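Local coordinates for capsule biosynthesis protein capD (Bacillus anthracis, PDB 3G9K) that cleaves the poly-gamma-D-glutamate capsule and, as a transpeptidase, joins it by an amide bond to meso-diaminopimelic acid of the peptidoglycan, at the interface of chains A and B. Coordinates in Å, arbitrary orientation; residue numbers count along the deposited sequence, not the author numbering. Chains: chain A, Capsule biosynthesis protein capD; chain B, Capsule biosynthesis protein capD.

Contact 1: the interface of chains A and B. Residues chain A 18-19, 21, 38-39, 41-42; chain B 8-9, 176.
B:Arg9 of the small chain reaches across to A:Leu38, near the C-terminal end of helix 28-39 in the large chain. The two chains come from one precursor and together make a gamma-glutamyltransferase-family enzyme. The arginine chain is extended from CG to NE, which carries the guanidinium to the helix end. There it grips one carbonyl oxygen end-on with two nitrogens. B:Arg9 NH1 lies 2.7 Å from A:Leu38 O. B:Arg9 NH2 is at 3.0 Å from the same A:Leu38 O. Both donors are tilted from the carbonyl plane, by about 20°. The carbonyl end of the helix may favour the arginine's positive charge. NH2 also makes a weak bond to A:Lys39 O. Backbone atoms of A:Lys18 and A:Lys39 border the edge of the guanidinium.

A:Tyr21 leans its CE1 edge over one face of this group, toward the rim. The two side chains run side by side in the same direction, with their planes 47° apart. A:Tyr21 CE1 sits 3.4 Å from B:Arg9 NH2. The tyrosine ring is itself sandwiched. B:Asn176 CB lies over one face, 3.4 Å from A:Tyr21 CZ, and the backbone of A:Leu38 backs the other.

B:Asn176 turns its amide toward the A:Gly19 carbonyl. B:Asn176 ND2 donates to A:Gly19 O in the carbonyl plane, on a lone pair; at 2.4 Å the bond is very short as modelled. A:Tyr21 N gives a weak bond to B:Asn176 OD1, and B:Asn176 N gives another to A:Tyr21 O.

Water 1 joins B:Arg9 N and NH1 to A:Gly42 O, the last of these at 2.9 Å. Beside it, A:Leu38 CD2 packs on B:Asp8 CB at 3.7 Å, the side chains crossing at about a right angle.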
loop_
_atom_site.group_PDB
_atom_site.type_symbol
_atom_site.label_atom_id
_atom_site.label_comp_id
_atom_site.label_asym_id
_atom_site.label_seq_id
_atom_site.Cartn_x
_atom_site.Cartn_y
_atom_site.Cartn_z
ATOM N N LYS A 18 8.336 -27.213 -6.931
ATOM C CA LYS A 18 8.184 -26.019 -7.819
ATOM C C LYS A 18 7.599 -26.469 -9.172
ATOM O O LYS A 18 8.169 -27.378 -9.815
ATOM C CB LYS A 18 9.539 -25.333 -8.020
ATOM C CG LYS A 18 10.553 -26.194 -8.791
ATOM C CD LYS A 18 11.994 -25.902 -8.394
ATOM C CE LYS A 18 12.877 -27.143 -8.571
ATOM N NZ LYS A 18 14.202 -26.968 -7.910
ATOM N N GLY A 19 6.481 -25.871 -9.614
ATOM C CA GLY A 19 5.749 -24.832 -8.865
ATOM C C GLY A 19 6.251 -23.428 -9.174
ATOM O O GLY A 19 7.454 -23.204 -9.380
ATOM N N TYR A 21 6.069 -19.125 -8.267
ATOM C CA TYR A 21 5.845 -18.105 -7.238
ATOM C C TYR A 21 6.635 -16.818 -7.524
ATOM O O TYR A 21 7.574 -16.808 -8.299
ATOM C CB TYR A 21 6.233 -18.645 -5.867
ATOM C CG TYR A 21 7.647 -19.187 -5.768
ATOM C CD1 TYR A 21 7.899 -20.560 -5.942
ATOM C CD2 TYR A 21 8.723 -18.351 -5.494
ATOM C CE1 TYR A 21 9.201 -21.070 -5.850
ATOM C CE2 TYR A 21 10.018 -18.849 -5.417
ATOM C CZ TYR A 21 10.240 -20.216 -5.583
ATOM O OH TYR A 21 11.523 -20.722 -5.506
ATOM N N LEU A 38 9.169 -18.610 0.043
ATOM C CA LEU A 38 8.434 -19.313 -0.990
ATOM C C LEU A 38 9.306 -20.434 -1.557
ATOM O O LEU A 38 8.817 -21.505 -1.781
ATOM C CB LEU A 38 7.992 -18.346 -2.103
ATOM C CG LEU A 38 6.850 -17.374 -1.740
ATOM C CD1 LEU A 38 6.751 -16.177 -2.724
ATOM C CD2 LEU A 38 5.518 -18.089 -1.659
ATOM N N LYS A 39 10.577 -20.160 -1.789
ATOM C CA LYS A 39 11.529 -21.162 -2.275
ATOM C C LYS A 39 11.532 -22.404 -1.368
ATOM O O LYS A 39 11.602 -23.535 -1.850
ATOM C CB LYS A 39 12.938 -20.566 -2.341
ATOM C CG LYS A 39 14.017 -21.501 -2.943
ATOM C CD LYS A 39 15.336 -20.770 -3.229
ATOM C CE LYS A 39 16.391 -21.700 -3.887
ATOM N NZ LYS A 39 16.322 -21.732 -5.381
ATOM N N GLY A 41 9.143 -23.540 0.304
ATOM C CA GLY A 41 7.870 -24.213 0.343
ATOM C C GLY A 41 6.745 -23.478 1.035
ATOM O O GLY A 41 5.631 -23.990 1.085
ATOM N N GLY A 42 7.006 -22.271 1.527
ATOM C CA GLY A 42 5.995 -21.499 2.231
ATOM C C GLY A 42 4.873 -20.956 1.355
ATOM O O GLY A 42 4.985 -20.928 0.119
ATOM N N ASP B 8 1.845 -17.543 -4.764
ATOM C CA ASP B 8 2.520 -18.790 -4.377
ATOM C C ASP B 8 2.218 -19.962 -5.347
ATOM O O ASP B 8 1.610 -19.755 -6.396
ATOM C CB ASP B 8 2.227 -19.150 -2.908
ATOM C CG ASP B 8 0.808 -19.565 -2.665
ATOM O OD1 ASP B 8 0.058 -19.904 -3.626
ATOM O OD2 ASP B 8 0.396 -19.488 -1.487
ATOM N N ARG B 9 2.722 -21.161 -5.014
ATOM C CA ARG B 9 2.526 -22.360 -5.852
ATOM C C ARG B 9 1.062 -22.772 -6.011
ATOM O O ARG B 9 0.673 -23.399 -7.016
ATOM C CB ARG B 9 3.309 -23.523 -5.280
ATOM C CG ARG B 9 4.791 -23.384 -5.438
ATOM C CD ARG B 9 5.465 -24.579 -4.805
ATOM N NE ARG B 9 6.911 -24.453 -4.698
ATOM C CZ ARG B 9 7.556 -23.793 -3.741
ATOM N NH1 ARG B 9 6.887 -23.151 -2.798
ATOM N NH2 ARG B 9 8.885 -23.777 -3.739
ATOM N N ASN B 176 10.228 -17.279 -9.755
ATOM C CA ASN B 176 11.135 -18.414 -9.645
ATOM C C ASN B 176 11.715 -18.863 -10.978
ATOM O O ASN B 176 11.001 -18.896 -11.982
ATOM C CB ASN B 176 10.481 -19.555 -8.890
ATOM C CG ASN B 176 9.319 -20.164 -9.605
ATOM O OD1 ASN B 176 8.585 -19.504 -10.351
ATOM N ND2 ASN B 176 9.130 -21.467 -9.373
HETATM O O HOH W 1 4.319 -21.771 -2.552
#

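Contact 2: the interface of chains A and B. Residues chain A 239-242, 282; chain B 57-61.
A:Arg282 holds CG anti to its backbone N (chi1 -174°) and stays extended to NE. This brings its guanidinium from helix 264-284 over the ring of B:Phe59. The planes are 27° apart and stacked in a cation-pi contact. A:Arg282 CZ lies 3.7 Å from the B:Phe59 ring centroid, offset toward the rim. A:Arg282 NH1 meets B:Arg57 CB at 3.4 Å. The two arginines slide past each other in opposite directions, with their guanidinium planes nearly perpendicular.

A:Ser241 places OG beside its own backbone N (chi1 -69°). From there A:Ser241 OG donates to the carbonyl oxygen B:Thr58 O at 2.6 Å. A:Ser241 OG also accepts from A:Arg282 NE at 2.9 Å. The serine thus relays between the stacked arginine and the small chain, and helps to fix the guanidinium over the ring.

Two backbone bonds flank it. B:Thr58 N donates to A:Pro239 O at 3.0 Å. A:Ser241 N donates to B:Met60 O at 3.1 Å. Within chain B, B:Met60 N donates to B:Thr58 OG1. Water 2 links A:Ser241 O and B:Phe59 O.

Beyond the backbone bonds, B:Thr58 CG2 lies over a face of the A:Phe240 ring, toward its rim. The selenomethionine B:Met60 bends at chi3, and B:Met60 CE meets A:Phe240 CE1 at 3.8 Å. The site pins a small-chain loop to the large chain, tying the two cleaved halves into one enzyme.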
loop_
_atom_site.group_PDB
_atom_site.type_symbol
_atom_site.label_atom_id
_atom_site.label_comp_id
_atom_site.label_asym_id
_atom_site.label_seq_id
_atom_site.Cartn_x
_atom_site.Cartn_y
_atom_site.Cartn_z
ATOM N N PRO A 239 -13.572 0.724 5.193
ATOM C CA PRO A 239 -13.224 2.129 4.916
ATOM C C PRO A 239 -12.123 2.340 3.842
ATOM O O PRO A 239 -11.744 3.488 3.571
ATOM C CB PRO A 239 -12.714 2.614 6.271
ATOM C CG PRO A 239 -11.984 1.423 6.793
ATOM C CD PRO A 239 -12.822 0.204 6.341
ATOM N N PHE A 240 -11.654 1.266 3.213
ATOM C CA PHE A 240 -10.704 1.370 2.084
ATOM C C PHE A 240 -11.488 1.855 0.851
ATOM O O PHE A 240 -12.728 1.912 0.890
ATOM C CB PHE A 240 -10.018 0.024 1.825
ATOM C CG PHE A 240 -9.002 -0.370 2.894
ATOM C CD1 PHE A 240 -7.650 -0.318 2.618
ATOM C CD2 PHE A 240 -9.413 -0.780 4.161
ATOM C CE1 PHE A 240 -6.702 -0.679 3.581
ATOM C CE2 PHE A 240 -8.483 -1.137 5.150
ATOM C CZ PHE A 240 -7.126 -1.078 4.854
ATOM N N SER A 241 -10.800 2.155 -0.258
ATOM C CA SER A 241 -11.445 2.770 -1.428
ATOM C C SER A 241 -11.388 1.938 -2.715
ATOM O O SER A 241 -11.249 2.452 -3.801
ATOM C CB SER A 241 -10.820 4.142 -1.644
ATOM O OG SER A 241 -11.229 4.971 -0.570
ATOM N N GLY A 242 -11.552 0.647 -2.579
ATOM C CA GLY A 242 -11.693 -0.213 -3.741
ATOM C C GLY A 242 -12.944 0.079 -4.558
ATOM O O GLY A 242 -12.906 -0.027 -5.771
ATOM N N ARG A 282 -18.193 8.919 -3.445
ATOM C CA ARG A 282 -17.599 8.490 -2.176
ATOM C C ARG A 282 -17.930 9.485 -1.082
ATOM O O ARG A 282 -18.187 9.104 0.056
ATOM C CB ARG A 282 -16.079 8.390 -2.320
ATOM C CG ARG A 282 -15.327 7.826 -1.121
ATOM C CD ARG A 282 -13.845 7.792 -1.481
ATOM N NE ARG A 282 -12.963 7.350 -0.404
ATOM C CZ ARG A 282 -12.373 8.151 0.481
ATOM N NH1 ARG A 282 -11.562 7.623 1.388
ATOM N NH2 ARG A 282 -12.581 9.465 0.474
ATOM N N ARG B 57 -11.362 6.917 6.804
ATOM C CA ARG B 57 -11.402 6.530 5.398
ATOM C C ARG B 57 -9.992 6.607 4.787
ATOM O O ARG B 57 -9.219 7.501 5.118
ATOM C CB ARG B 57 -12.399 7.411 4.633
ATOM C CG ARG B 57 -13.867 7.299 5.147
ATOM C CD ARG B 57 -14.278 5.830 5.399
ATOM N NE ARG B 57 -15.732 5.596 5.534
ATOM C CZ ARG B 57 -16.591 5.397 4.521
ATOM N NH1 ARG B 57 -16.185 5.412 3.239
ATOM N NH2 ARG B 57 -17.881 5.192 4.790
ATOM N N THR B 58 -9.662 5.660 3.912
ATOM C CA THR B 58 -8.382 5.683 3.205
ATOM C C THR B 58 -8.595 5.368 1.744
ATOM O O THR B 58 -9.511 4.626 1.364
ATOM C CB THR B 58 -7.332 4.701 3.828
ATOM O OG1 THR B 58 -6.141 4.687 3.024
ATOM C CG2 THR B 58 -7.906 3.322 3.928
ATOM N N PHE B 59 -7.758 5.931 0.918
ATOM C CA PHE B 59 -7.825 5.706 -0.483
ATOM C C PHE B 59 -7.040 4.477 -0.922
ATOM O O PHE B 59 -7.044 4.138 -2.068
ATOM C CB PHE B 59 -7.345 6.950 -1.214
ATOM C CG PHE B 59 -8.431 7.962 -1.457
ATOM C CD1 PHE B 59 -9.270 7.841 -2.520
ATOM C CD2 PHE B 59 -8.608 9.007 -0.613
ATOM C CE1 PHE B 59 -10.247 8.751 -2.729
ATOM C CE2 PHE B 59 -9.603 9.907 -0.823
ATOM C CZ PHE B 59 -10.406 9.780 -1.875
HETATM N N MSE B 60 -6.354 3.834 0.007
HETATM C CA MSE B 60 -5.673 2.557 -0.264
HETATM C C MSE B 60 -6.637 1.549 -0.880
HETATM O O MSE B 60 -7.786 1.442 -0.443
HETATM C CB MSE B 60 -5.057 1.980 1.013
HETATM C CG MSE B 60 -3.851 2.762 1.561
HETATM SE SE MSE B 60 -3.072 1.814 3.078
HETATM C CE MSE B 60 -4.382 2.201 4.489
ATOM N N ALA B 61 -6.167 0.809 -1.855
ATOM C CA ALA B 61 -6.992 -0.105 -2.596
ATOM C C ALA B 61 -6.279 -1.339 -3.177
ATOM O O ALA B 61 -6.213 -1.499 -4.344
ATOM C CB ALA B 61 -7.712 0.622 -3.654
HETATM O O HOH W 2 -9.086 3.918 -4.270
#

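The centres of contact 1 and contact 2 are about 31 Å apart, and they have no residue in common. Contact 1 joins segments near the start of the modelled large chain and the end of helix 28-39 to the turn after strand 2-7 and the tail after strand 172-175 of the small chain. Contact 2 uses the loop leading into helix 242-254, helix 264-284 and the small-chain loop before strand 63-67. The two chains are therefore fastened at well-separated places. This fits a heterodimer made by cleavage of one precursor, and may help keep its halves in register around the nucleophile B:Thr1.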